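Local atomic coordinates of hydroxyglutarate synthase (Pseudomonas putida, PDB entry 6W1G), a protein that catalyses the oxygen- and iron(II)-dependent decarboxylation and hydroxylation of 2-oxoadipate to (R)-2-hydroxyglutarate, a step in D-lysine catabolism. Residues P95-H109 against N425-Q438. Residues are numbered along the deposited sequence; the frame is centred on the assembly and turned at random.
Sequences PVGYYDLSSAGVPVH and NREAFEAALGLQVQ
P95 meets L433 and L435 near the start of strand 94-100, an outermost strand of the mixed sheet in this glyoxalase-clan protein; helix 425-433 packs on that strand, and the loop after the helix joins the strand by a single beta bridge. P95 CB lies 3.8 Å from L433 CD2. The bridge pairs V96 with Q438: Q438 N donates to P95 O, and G97 N returns a 3.0 Å bond to Q438 O. V437 rests its methyls on G97 O. With CG anti to its own nitrogen (chi1 174°), Y98 lies between R426 and F429, running opposite to both; R426 CA sits over one ring face, and Y98 CB over the centre of one R426 guanidinium face. Y98 CE1 touches F429 CB at 3.5 Å. D100 OD2 takes a 2.9 Å, nearly straight bond from N425 ND2, on the syn side but tilted 22° from the carboxylate plane, while D100 OD1 accepts from S102 N in an Asx turn and from S102 OG. With an alanine in place of D100, N425 ND2 is likely to lose this acceptor and S102 N its Asx-turn partner. Beyond the turn, H109 offers a ring face to the edge of F429, and in the ring plane H109 ND1 shares a 2.8 Å hydrogen bond with Y98 OH.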
loop_
_atom_site.group_PDB
_atom_site.type_symbol
_atom_site.label_atom_id
_atom_site.label_comp_id
_atom_site.label_asym_id
_atom_site.label_seq_id
_atom_site.Cartn_x
_atom_site.Cartn_y
_atom_site.Cartn_z
ATOM N N PRO A 95 7.467 9.580 1.703
ATOM C CA PRO A 95 6.650 9.048 2.816
ATOM C C PRO A 95 5.283 9.704 2.867
ATOM O O PRO A 95 5.197 10.939 2.941
ATOM C CB PRO A 95 7.484 9.396 4.052
ATOM C CG PRO A 95 8.275 10.612 3.598
ATOM C CD PRO A 95 8.585 10.440 2.164
ATOM N N VAL A 96 4.241 8.894 2.823
ATOM C CA VAL A 96 2.864 9.379 2.816
ATOM C C VAL A 96 2.125 8.699 3.955
ATOM O O VAL A 96 2.130 7.468 4.063
ATOM C CB VAL A 96 2.168 9.088 1.471
ATOM C CG1 VAL A 96 0.748 9.610 1.519
ATOM C CG2 VAL A 96 2.961 9.679 0.330
ATOM N N GLY A 97 1.441 9.501 4.777
ATOM C CA GLY A 97 0.615 8.983 5.832
ATOM C C GLY A 97 1.363 8.566 7.069
ATOM O O GLY A 97 2.588 8.450 7.092
ATOM N N TYR A 98 0.608 8.333 8.138
ATOM C CA TYR A 98 1.173 7.919 9.414
ATOM C C TYR A 98 0.175 6.994 10.094
ATOM O O TYR A 98 -1.017 7.296 10.199
ATOM C CB TYR A 98 1.454 9.148 10.299
ATOM C CG TYR A 98 1.913 8.746 11.675
ATOM C CD1 TYR A 98 3.131 8.094 11.869
ATOM C CD2 TYR A 98 1.124 8.972 12.787
ATOM C CE1 TYR A 98 3.550 7.683 13.101
ATOM C CE2 TYR A 98 1.545 8.571 14.039
ATOM C CZ TYR A 98 2.757 7.942 14.204
ATOM O OH TYR A 98 3.126 7.566 15.484
ATOM N N TYR A 99 0.672 5.831 10.515
ATOM C CA TYR A 99 -0.145 4.750 11.058
ATOM C C TYR A 99 0.479 4.348 12.383
ATOM O O TYR A 99 1.584 3.808 12.401
ATOM C CB TYR A 99 -0.169 3.544 10.132
ATOM C CG TYR A 99 -0.599 3.871 8.710
ATOM C CD1 TYR A 99 0.322 4.388 7.792
ATOM C CD2 TYR A 99 -1.895 3.675 8.275
ATOM C CE1 TYR A 99 -0.053 4.705 6.504
ATOM C CE2 TYR A 99 -2.273 3.992 6.999
ATOM C CZ TYR A 99 -1.366 4.492 6.119
ATOM O OH TYR A 99 -1.786 4.810 4.842
ATOM N N ASP A 100 -0.189 4.624 13.483
ATOM C CA ASP A 100 0.354 4.342 14.808
ATOM C C ASP A 100 -0.380 3.174 15.427
ATOM O O ASP A 100 -1.563 3.283 15.763
ATOM C CB ASP A 100 0.197 5.592 15.655
ATOM C CG ASP A 100 0.815 5.458 17.016
ATOM O OD1 ASP A 100 1.616 4.528 17.193
ATOM O OD2 ASP A 100 0.493 6.288 17.873
ATOM N N LEU A 101 0.316 2.061 15.563
ATOM C CA LEU A 101 -0.276 0.891 16.185
ATOM C C LEU A 101 -0.039 0.807 17.683
ATOM O O LEU A 101 -0.479 -0.170 18.302
ATOM C CB LEU A 101 0.229 -0.382 15.515
ATOM C CG LEU A 101 -0.450 -0.742 14.202
ATOM C CD1 LEU A 101 0.401 -1.705 13.412
ATOM C CD2 LEU A 101 -1.840 -1.331 14.466
ATOM N N SER A 102 0.653 1.779 18.289
ATOM C CA SER A 102 0.814 1.762 19.741
ATOM C C SER A 102 -0.529 1.644 20.450
ATOM O O SER A 102 -0.608 1.063 21.538
ATOM C CB SER A 102 1.552 3.020 20.211
ATOM O OG SER A 102 2.791 3.197 19.543
ATOM N N SER A 103 -1.592 2.195 19.859
ATOM C CA SER A 103 -2.924 2.080 20.445
ATOM C C SER A 103 -3.358 0.625 20.548
ATOM O O SER A 103 -3.897 0.199 21.578
ATOM C CB SER A 103 -3.911 2.868 19.583
ATOM O OG SER A 103 -3.616 2.722 18.204
ATOM N N ALA A 104 -3.139 -0.150 19.492
ATOM C CA ALA A 104 -3.603 -1.526 19.412
ATOM C C ALA A 104 -2.636 -2.519 20.042
ATOM O O ALA A 104 -2.775 -3.722 19.815
ATOM C CB ALA A 104 -3.852 -1.913 17.950
ATOM N N GLY A 105 -1.659 -2.046 20.810
ATOM C CA GLY A 105 -0.738 -2.903 21.526
ATOM C C GLY A 105 0.435 -3.431 20.726
ATOM O O GLY A 105 1.238 -4.197 21.273
ATOM N N VAL A 106 0.553 -3.077 19.450
ATOM C CA VAL A 106 1.678 -3.497 18.613
ATOM C C VAL A 106 2.746 -2.409 18.633
ATOM O O VAL A 106 2.452 -1.245 18.314
ATOM C CB VAL A 106 1.233 -3.770 17.168
ATOM C CG1 VAL A 106 2.386 -4.352 16.354
ATOM C CG2 VAL A 106 0.016 -4.690 17.139
ATOM N N PRO A 107 3.997 -2.728 18.982
ATOM C CA PRO A 107 5.006 -1.676 19.225
ATOM C C PRO A 107 5.676 -1.154 17.949
ATOM O O PRO A 107 6.903 -1.154 17.819
ATOM C CB PRO A 107 5.994 -2.394 20.155
ATOM C CG PRO A 107 5.956 -3.807 19.684
ATOM C CD PRO A 107 4.493 -4.061 19.372
ATOM N N VAL A 108 4.858 -0.666 17.008
ATOM C CA VAL A 108 5.357 -0.068 15.782
ATOM C C VAL A 108 4.541 1.178 15.428
ATOM O O VAL A 108 3.385 1.337 15.827
ATOM C CB VAL A 108 5.348 -1.016 14.549
ATOM C CG1 VAL A 108 6.235 -2.255 14.738
ATOM C CG2 VAL A 108 3.923 -1.419 14.183
ATOM N N HIS A 109 5.161 2.046 14.617
ATOM C CA HIS A 109 4.432 3.079 13.876
ATOM C C HIS A 109 5.063 3.170 12.494
ATOM O O HIS A 109 6.230 2.794 12.319
ATOM C CB HIS A 109 4.311 4.415 14.615
ATOM C CG HIS A 109 5.561 5.000 15.151
ATOM N ND1 HIS A 109 5.531 6.246 15.732
ATOM C CD2 HIS A 109 6.833 4.555 15.253
ATOM C CE1 HIS A 109 6.735 6.528 16.205
ATOM N NE2 HIS A 109 7.541 5.524 15.931
ATOM N N ASN A 425 3.503 11.069 19.088
ATOM C CA ASN A 425 3.998 9.909 18.347
ATOM C C ASN A 425 4.345 10.266 16.906
ATOM O O ASN A 425 5.414 9.884 16.419
ATOM C CB ASN A 425 3.034 8.728 18.448
ATOM C CG ASN A 425 2.955 8.165 19.886
ATOM O OD1 ASN A 425 3.737 8.537 20.755
ATOM N ND2 ASN A 425 2.030 7.254 20.117
ATOM N N ARG A 426 3.476 11.012 16.214
ATOM C CA ARG A 426 3.804 11.398 14.838
ATOM C C ARG A 426 5.061 12.265 14.814
ATOM O O ARG A 426 5.905 12.127 13.930
ATOM C CB ARG A 426 2.628 12.121 14.194
ATOM C CG ARG A 426 2.955 12.706 12.822
ATOM C CD ARG A 426 1.835 13.573 12.276
ATOM N NE ARG A 426 0.596 12.829 12.091
ATOM C CZ ARG A 426 0.007 12.625 10.916
ATOM N NH1 ARG A 426 0.533 13.122 9.802
ATOM N NH2 ARG A 426 -1.114 11.927 10.866
ATOM N N GLU A 427 5.190 13.182 15.771
ATOM C CA GLU A 427 6.379 14.026 15.814
ATOM C C GLU A 427 7.638 13.194 16.030
ATOM O O GLU A 427 8.667 13.460 15.409
ATOM C CB GLU A 427 6.218 15.081 16.909
ATOM C CG GLU A 427 5.142 16.115 16.609
ATOM C CD GLU A 427 4.793 17.003 17.804
ATOM O OE1 GLU A 427 5.447 16.920 18.865
ATOM O OE2 GLU A 427 3.842 17.794 17.688
ATOM N N ALA A 428 7.568 12.190 16.912
ATOM C CA ALA A 428 8.701 11.298 17.112
ATOM C C ALA A 428 9.007 10.532 15.834
ATOM O O ALA A 428 10.177 10.348 15.487
ATOM C CB ALA A 428 8.425 10.309 18.248
ATOM N N PHE A 429 7.969 10.059 15.133
ATOM C CA PHE A 429 8.194 9.349 13.892
ATOM C C PHE A 429 8.895 10.252 12.888
ATOM O O PHE A 429 9.833 9.835 12.207
ATOM C CB PHE A 429 6.864 8.864 13.328
ATOM C CG PHE A 429 7.029 7.963 12.125
ATOM C CD1 PHE A 429 7.291 6.617 12.271
ATOM C CD2 PHE A 429 6.965 8.489 10.849
ATOM C CE1 PHE A 429 7.476 5.777 11.176
ATOM C CE2 PHE A 429 7.145 7.663 9.743
ATOM C CZ PHE A 429 7.384 6.304 9.907
ATOM N N GLU A 430 8.416 11.492 12.742
ATOM C CA GLU A 430 8.987 12.403 11.756
ATOM C C GLU A 430 10.411 12.821 12.107
ATOM O O GLU A 430 11.240 13.006 11.210
ATOM C CB GLU A 430 8.057 13.608 11.529
ATOM C CG GLU A 430 6.751 13.170 10.879
ATOM C CD GLU A 430 5.766 14.300 10.654
ATOM O OE1 GLU A 430 5.781 15.289 11.408
ATOM O OE2 GLU A 430 4.978 14.190 9.703
ATOM N N ALA A 431 10.722 12.926 13.392
ATOM C CA ALA A 431 12.090 13.220 13.781
ATOM C C ALA A 431 13.014 12.086 13.370
ATOM O O ALA A 431 14.134 12.323 12.888
ATOM C CB ALA A 431 12.138 13.472 15.284
ATOM N N ALA A 432 12.559 10.843 13.543
ATOM C CA ALA A 432 13.349 9.679 13.136
ATOM C C ALA A 432 13.490 9.606 11.625
ATOM O O ALA A 432 14.566 9.317 11.100
ATOM C CB ALA A 432 12.675 8.417 13.668
ATOM N N LEU A 433 12.406 9.903 10.912
ATOM C CA LEU A 433 12.374 9.826 9.458
ATOM C C LEU A 433 13.253 10.879 8.803
ATOM O O LEU A 433 13.821 10.647 7.723
ATOM C CB LEU A 433 10.925 10.051 9.035
ATOM C CG LEU A 433 10.565 9.984 7.560
ATOM C CD1 LEU A 433 10.836 8.639 6.954
ATOM C CD2 LEU A 433 9.086 10.331 7.387
ATOM N N GLY A 434 13.353 12.043 9.423
ATOM C CA GLY A 434 14.121 13.102 8.833
ATOM C C GLY A 434 13.321 14.032 7.948
ATOM O O GLY A 434 13.906 14.925 7.332
ATOM N N LEU A 435 12.017 13.824 7.845
ATOM C CA LEU A 435 11.129 14.771 7.181
ATOM C C LEU A 435 9.706 14.503 7.633
ATOM O O LEU A 435 9.434 13.552 8.359
ATOM C CB LEU A 435 11.325 14.758 5.673
ATOM C CG LEU A 435 10.953 13.470 5.010
ATOM C CD1 LEU A 435 10.480 13.777 3.585
ATOM C CD2 LEU A 435 12.135 12.598 4.994
ATOM N N GLN A 436 8.792 15.381 7.208
ATOM C CA GLN A 436 7.380 15.198 7.529
ATOM C C GLN A 436 6.725 14.262 6.520
ATOM O O GLN A 436 7.124 14.225 5.355
ATOM C CB GLN A 436 6.661 16.546 7.527
ATOM C CG GLN A 436 7.044 17.355 8.737
ATOM C CD GLN A 436 6.070 18.461 9.030
ATOM O OE1 GLN A 436 5.444 18.480 10.084
ATOM N NE2 GLN A 436 5.933 19.396 8.102
ATOM N N VAL A 437 5.781 13.442 7.000
ATOM C CA VAL A 437 5.016 12.600 6.074
ATOM C C VAL A 437 4.054 13.492 5.291
ATOM O O VAL A 437 3.615 14.555 5.776
ATOM C CB VAL A 437 4.281 11.448 6.778
ATOM C CG1 VAL A 437 5.298 10.650 7.613
ATOM C CG2 VAL A 437 3.120 11.901 7.617
ATOM N N GLN A 438 3.793 13.121 4.057
ATOM C CA GLN A 438 2.853 13.846 3.222
ATOM C C GLN A 438 1.427 13.478 3.621
ATOM O O GLN A 438 1.146 12.363 4.061
ATOM C CB GLN A 438 3.062 13.468 1.759
ATOM C CG GLN A 438 4.235 14.052 1.061
ATOM C CD GLN A 438 3.743 15.152 0.181
ATOM O OE1 GLN A 438 3.014 16.032 0.636
ATOM N NE2 GLN A 438 4.082 15.090 -1.098
#